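Local coordinates for GTP-binding nuclear protein GSP1 (Encephalitozoon cuniculi, PDB 4DJT), which binds and probably hydrolyses GTP as a Ran-family small GTPase, and is thought to drive protein import into the nucleus and RNA export, at residues 117-129 and 149-161. Numbering follows the deposited sequence.
Sequences EAPIVVCANKIDI and YEYFEISAKTAHN. With GDP (guanosine-5'-diphosphate), chain C.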
# COMPACT_ATOMS: atom_id res chain seq x y z
N GLU A 117 -0.99 -16.11 4.62
CA GLU A 117 -1.30 -15.59 5.97
C GLU A 117 -1.10 -14.08 6.11
O GLU A 117 -1.82 -13.42 6.87
CB GLU A 117 -0.44 -16.26 7.02
CG GLU A 117 -0.73 -17.74 7.23
CD GLU A 117 0.11 -18.28 8.35
OE1 GLU A 117 1.10 -18.99 8.05
OE2 GLU A 117 -0.18 -17.91 9.52
N ALA A 118 -0.12 -13.54 5.40
CA ALA A 118 0.19 -12.10 5.47
C ALA A 118 -0.99 -11.23 5.11
O ALA A 118 -1.62 -11.41 4.05
CB ALA A 118 1.39 -11.78 4.58
N PRO A 119 -1.30 -10.25 5.96
CA PRO A 119 -2.49 -9.46 5.72
C PRO A 119 -2.40 -8.63 4.45
O PRO A 119 -1.33 -8.03 4.15
CB PRO A 119 -2.55 -8.53 6.92
CG PRO A 119 -1.17 -8.51 7.47
CD PRO A 119 -0.67 -9.91 7.25
N ILE A 120 -3.51 -8.59 3.72
CA ILE A 120 -3.66 -7.72 2.58
C ILE A 120 -4.82 -6.76 2.86
O ILE A 120 -5.91 -7.20 3.19
CB ILE A 120 -3.97 -8.53 1.30
CG1 ILE A 120 -2.89 -9.59 1.03
CG2 ILE A 120 -4.09 -7.61 0.11
CD1 ILE A 120 -3.14 -10.38 -0.25
N VAL A 121 -4.58 -5.45 2.77
CA VAL A 121 -5.61 -4.45 2.99
C VAL A 121 -5.96 -3.93 1.64
O VAL A 121 -5.06 -3.65 0.83
CB VAL A 121 -5.09 -3.31 3.88
CG1 VAL A 121 -6.04 -2.14 3.88
CG2 VAL A 121 -4.85 -3.82 5.32
N VAL A 122 -7.26 -3.85 1.36
CA VAL A 122 -7.72 -3.38 0.05
C VAL A 122 -8.21 -1.96 0.19
O VAL A 122 -9.01 -1.67 1.06
CB VAL A 122 -8.83 -4.29 -0.54
CG1 VAL A 122 -9.39 -3.67 -1.83
CG2 VAL A 122 -8.27 -5.67 -0.82
N CYS A 123 -7.71 -1.08 -0.69
CA CYS A 123 -8.11 0.33 -0.73
C CYS A 123 -8.75 0.71 -2.05
O CYS A 123 -8.15 0.61 -3.10
CB CYS A 123 -6.92 1.27 -0.51
SG CYS A 123 -6.17 1.08 1.13
N ALA A 124 -10.00 1.15 -1.95
CA ALA A 124 -10.71 1.81 -3.01
C ALA A 124 -10.24 3.25 -3.08
O ALA A 124 -10.66 4.08 -2.26
CB ALA A 124 -12.22 1.75 -2.72
N ASN A 125 -9.43 3.58 -4.08
CA ASN A 125 -8.87 4.92 -4.19
C ASN A 125 -9.61 5.81 -5.21
O ASN A 125 -10.29 5.31 -6.11
CB ASN A 125 -7.37 4.84 -4.52
CG ASN A 125 -6.68 6.19 -4.43
OD1 ASN A 125 -6.93 6.96 -3.50
ND2 ASN A 125 -5.73 6.46 -5.38
N LYS A 126 -9.45 7.12 -5.02
CA LYS A 126 -10.01 8.14 -5.93
C LYS A 126 -11.49 8.29 -5.69
O LYS A 126 -12.24 8.70 -6.61
CB LYS A 126 -9.74 7.81 -7.39
CG LYS A 126 -8.28 7.61 -7.72
CD LYS A 126 -8.01 7.74 -9.19
CE LYS A 126 -6.61 7.32 -9.57
NZ LYS A 126 -6.39 7.25 -11.05
N ILE A 127 -11.94 7.99 -4.46
CA ILE A 127 -13.37 8.19 -4.12
C ILE A 127 -13.78 9.64 -4.27
O ILE A 127 -14.97 9.95 -4.18
CB ILE A 127 -13.75 7.74 -2.69
CG1 ILE A 127 -12.97 8.57 -1.64
CG2 ILE A 127 -13.52 6.24 -2.54
CD1 ILE A 127 -13.34 8.25 -0.21
N ASP A 128 -12.81 10.53 -4.45
CA ASP A 128 -13.11 11.95 -4.72
C ASP A 128 -13.67 12.25 -6.11
O ASP A 128 -14.25 13.30 -6.30
CB ASP A 128 -11.89 12.80 -4.47
CG ASP A 128 -10.70 12.40 -5.35
OD1 ASP A 128 -9.97 11.45 -4.96
OD2 ASP A 128 -10.46 13.07 -6.40
N ILE A 129 -13.54 11.33 -7.07
CA ILE A 129 -13.94 11.62 -8.45
C ILE A 129 -15.44 11.43 -8.63
O ILE A 129 -16.10 10.78 -7.82
CB ILE A 129 -13.20 10.74 -9.47
CG1 ILE A 129 -11.69 10.97 -9.37
CG2 ILE A 129 -13.65 11.08 -10.89
CD1 ILE A 129 -10.88 10.26 -10.43
N TYR A 149 -11.22 -9.21 2.74
CA TYR A 149 -10.01 -8.43 3.04
C TYR A 149 -10.50 -7.17 3.69
O TYR A 149 -11.57 -6.66 3.34
CB TYR A 149 -9.22 -8.11 1.77
CG TYR A 149 -8.76 -9.37 1.05
CD1 TYR A 149 -7.59 -10.00 1.41
CD2 TYR A 149 -9.53 -9.95 0.03
CE1 TYR A 149 -7.18 -11.17 0.78
CE2 TYR A 149 -9.13 -11.12 -0.61
CZ TYR A 149 -7.97 -11.73 -0.23
OH TYR A 149 -7.57 -12.89 -0.85
N GLU A 150 -9.76 -6.68 4.68
CA GLU A 150 -10.10 -5.43 5.31
C GLU A 150 -10.04 -4.37 4.23
O GLU A 150 -9.16 -4.40 3.38
CB GLU A 150 -9.13 -5.10 6.45
CG GLU A 150 -9.67 -4.05 7.40
CD GLU A 150 -10.66 -4.60 8.43
OE1 GLU A 150 -10.88 -5.81 8.45
OE2 GLU A 150 -11.19 -3.80 9.26
N TYR A 151 -11.02 -3.47 4.22
CA TYR A 151 -11.33 -2.65 3.05
C TYR A 151 -11.54 -1.22 3.50
O TYR A 151 -12.33 -0.96 4.40
CB TYR A 151 -12.60 -3.18 2.38
CG TYR A 151 -13.06 -2.49 1.10
CD1 TYR A 151 -12.63 -2.95 -0.15
CD2 TYR A 151 -13.93 -1.41 1.14
CE1 TYR A 151 -13.07 -2.35 -1.33
CE2 TYR A 151 -14.38 -0.81 -0.06
CZ TYR A 151 -13.94 -1.28 -1.26
OH TYR A 151 -14.37 -0.70 -2.43
N PHE A 152 -10.85 -0.30 2.84
CA PHE A 152 -11.04 1.12 3.11
C PHE A 152 -11.27 1.91 1.84
O PHE A 152 -10.67 1.64 0.81
CB PHE A 152 -9.81 1.71 3.81
CG PHE A 152 -9.48 1.02 5.10
CD1 PHE A 152 -10.25 1.21 6.22
CD2 PHE A 152 -8.45 0.09 5.16
CE1 PHE A 152 -9.99 0.54 7.41
CE2 PHE A 152 -8.16 -0.56 6.34
CZ PHE A 152 -8.92 -0.34 7.47
N GLU A 153 -12.15 2.91 1.94
CA GLU A 153 -12.33 3.92 0.87
C GLU A 153 -11.43 5.10 1.20
O GLU A 153 -11.45 5.60 2.33
CB GLU A 153 -13.81 4.32 0.78
CG GLU A 153 -14.69 3.10 0.52
CD GLU A 153 -16.17 3.40 0.26
OE1 GLU A 153 -16.66 4.49 0.67
OE2 GLU A 153 -16.83 2.51 -0.35
N ILE A 154 -10.55 5.46 0.28
CA ILE A 154 -9.57 6.55 0.54
C ILE A 154 -9.49 7.52 -0.65
O ILE A 154 -9.88 7.20 -1.78
CB ILE A 154 -8.12 6.03 0.80
CG1 ILE A 154 -7.53 5.40 -0.44
CG2 ILE A 154 -8.07 4.96 1.91
CD1 ILE A 154 -6.03 5.03 -0.32
N SER A 155 -8.89 8.67 -0.40
CA SER A 155 -8.37 9.53 -1.48
C SER A 155 -6.88 9.78 -1.24
O SER A 155 -6.48 10.45 -0.32
CB SER A 155 -9.14 10.86 -1.57
OG SER A 155 -8.44 11.74 -2.47
N ALA A 156 -6.05 9.16 -2.06
CA ALA A 156 -4.62 9.38 -1.95
C ALA A 156 -4.28 10.84 -2.19
O ALA A 156 -3.30 11.33 -1.67
CB ALA A 156 -3.88 8.50 -2.93
N LYS A 157 -5.07 11.53 -3.01
CA LYS A 157 -4.83 12.97 -3.28
C LYS A 157 -4.86 13.81 -2.00
O LYS A 157 -3.90 14.54 -1.69
CB LYS A 157 -5.84 13.52 -4.28
CG LYS A 157 -5.77 15.05 -4.46
CD LYS A 157 -6.74 15.55 -5.53
CE LYS A 157 -8.19 15.58 -5.05
NZ LYS A 157 -8.62 16.93 -4.57
N THR A 158 -5.94 13.68 -1.23
CA THR A 158 -6.17 14.53 -0.07
C THR A 158 -5.71 13.90 1.25
O THR A 158 -5.87 14.50 2.31
CB THR A 158 -7.65 14.86 0.06
OG1 THR A 158 -8.37 13.69 0.41
CG2 THR A 158 -8.20 15.43 -1.27
N ALA A 159 -5.16 12.70 1.18
CA ALA A 159 -4.75 11.96 2.36
C ALA A 159 -5.94 11.53 3.26
O ALA A 159 -5.73 11.11 4.40
CB ALA A 159 -3.73 12.77 3.15
N HIS A 160 -7.17 11.58 2.74
CA HIS A 160 -8.35 11.12 3.48
C HIS A 160 -8.14 9.68 3.84
O HIS A 160 -7.93 8.86 2.97
CB HIS A 160 -9.63 11.27 2.63
CG HIS A 160 -10.91 10.72 3.29
ND1 HIS A 160 -11.49 11.31 4.37
CD2 HIS A 160 -11.72 9.63 2.95
CE1 HIS A 160 -12.61 10.63 4.71
NE2 HIS A 160 -12.77 9.61 3.84
N ASN A 161 -8.18 9.40 5.14
CA ASN A 161 -8.04 8.05 5.69
C ASN A 161 -6.64 7.42 5.54
O ASN A 161 -6.52 6.20 5.60
CB ASN A 161 -9.11 7.08 5.11
CG ASN A 161 -10.47 7.26 5.75
OD1 ASN A 161 -10.62 8.05 6.67
ND2 ASN A 161 -11.48 6.54 5.23
PB GDP C . 0.34 4.61 -9.48
O1B GDP C . 1.58 4.90 -8.62
O2B GDP C . -0.62 3.58 -8.90
O3B GDP C . 0.70 4.43 -10.95
O3A GDP C . -0.55 5.96 -9.56
PA GDP C . -0.10 7.48 -9.34
O1A GDP C . 0.06 7.82 -7.87
O2A GDP C . 1.03 7.76 -10.28
O5' GDP C . -1.36 8.32 -9.80
C5' GDP C . -1.90 8.08 -11.11
C4' GDP C . -2.77 9.27 -11.47
O4' GDP C . -3.92 9.26 -10.64
C3' GDP C . -2.10 10.59 -11.21
O3' GDP C . -2.54 11.51 -12.19
C2' GDP C . -2.61 11.05 -9.88
O2' GDP C . -2.68 12.48 -9.73
C1' GDP C . -3.99 10.43 -9.89
N9 GDP C . -4.42 10.10 -8.54
C8 GDP C . -3.82 9.31 -7.62
N7 GDP C . -4.56 9.29 -6.48
C5 GDP C . -5.66 10.00 -6.70
C6 GDP C . -6.86 10.36 -5.93
O6 GDP C . -7.05 9.96 -4.74
N1 GDP C . -7.77 11.15 -6.54
C2 GDP C . -7.60 11.61 -7.81
N2 GDP C . -8.53 12.39 -8.37
N3 GDP C . -6.52 11.31 -8.56
C4 GDP C . -5.56 10.53 -8.05
O HOH W 1 -7.32 -8.26 5.19
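The ring of F152 receives V121 at its edge, CG1 lying in the ring plane 3.5 Å from CD2. The guanine has K126 across one face: extended beyond CG, which lies 3.6 Å from guanine C6, this chain ends with NZ held by D93 and G21 O. On the sheet face opposite F152, V122 CG1 and A124 CB meet the Y151 ring at a slant; CG anti to the backbone N (chi1 -178°) brings Y151 OH to 3.3 Å from A124 CB. Y149 shares that side, its CB against V122 CG2 and its ring edge near I120 O. Backbone bonds alternate between parallel strands 120-125 and 150-154, the latter outermost in the Ras-like sheet, from V122 N to E150 O (2.8 Å) through to I154 N on A124 O. At their C-terminal ends lie two guanine-recognition motifs, NKxD, beginning on strand residue N125, and SAK. N125 joins them: its OD1 accepts A156 N in the amide plane at 2.8 Å, while ND2 reaches V22 O of the P-loop. D128 takes guanine N1 on OD1 (2.7 Å) and N2 on OD2 (2.8 Å), and K157 N donates to O6. Two donors read by one carboxylate, with an amide at O6, imply selection of guanine over adenine.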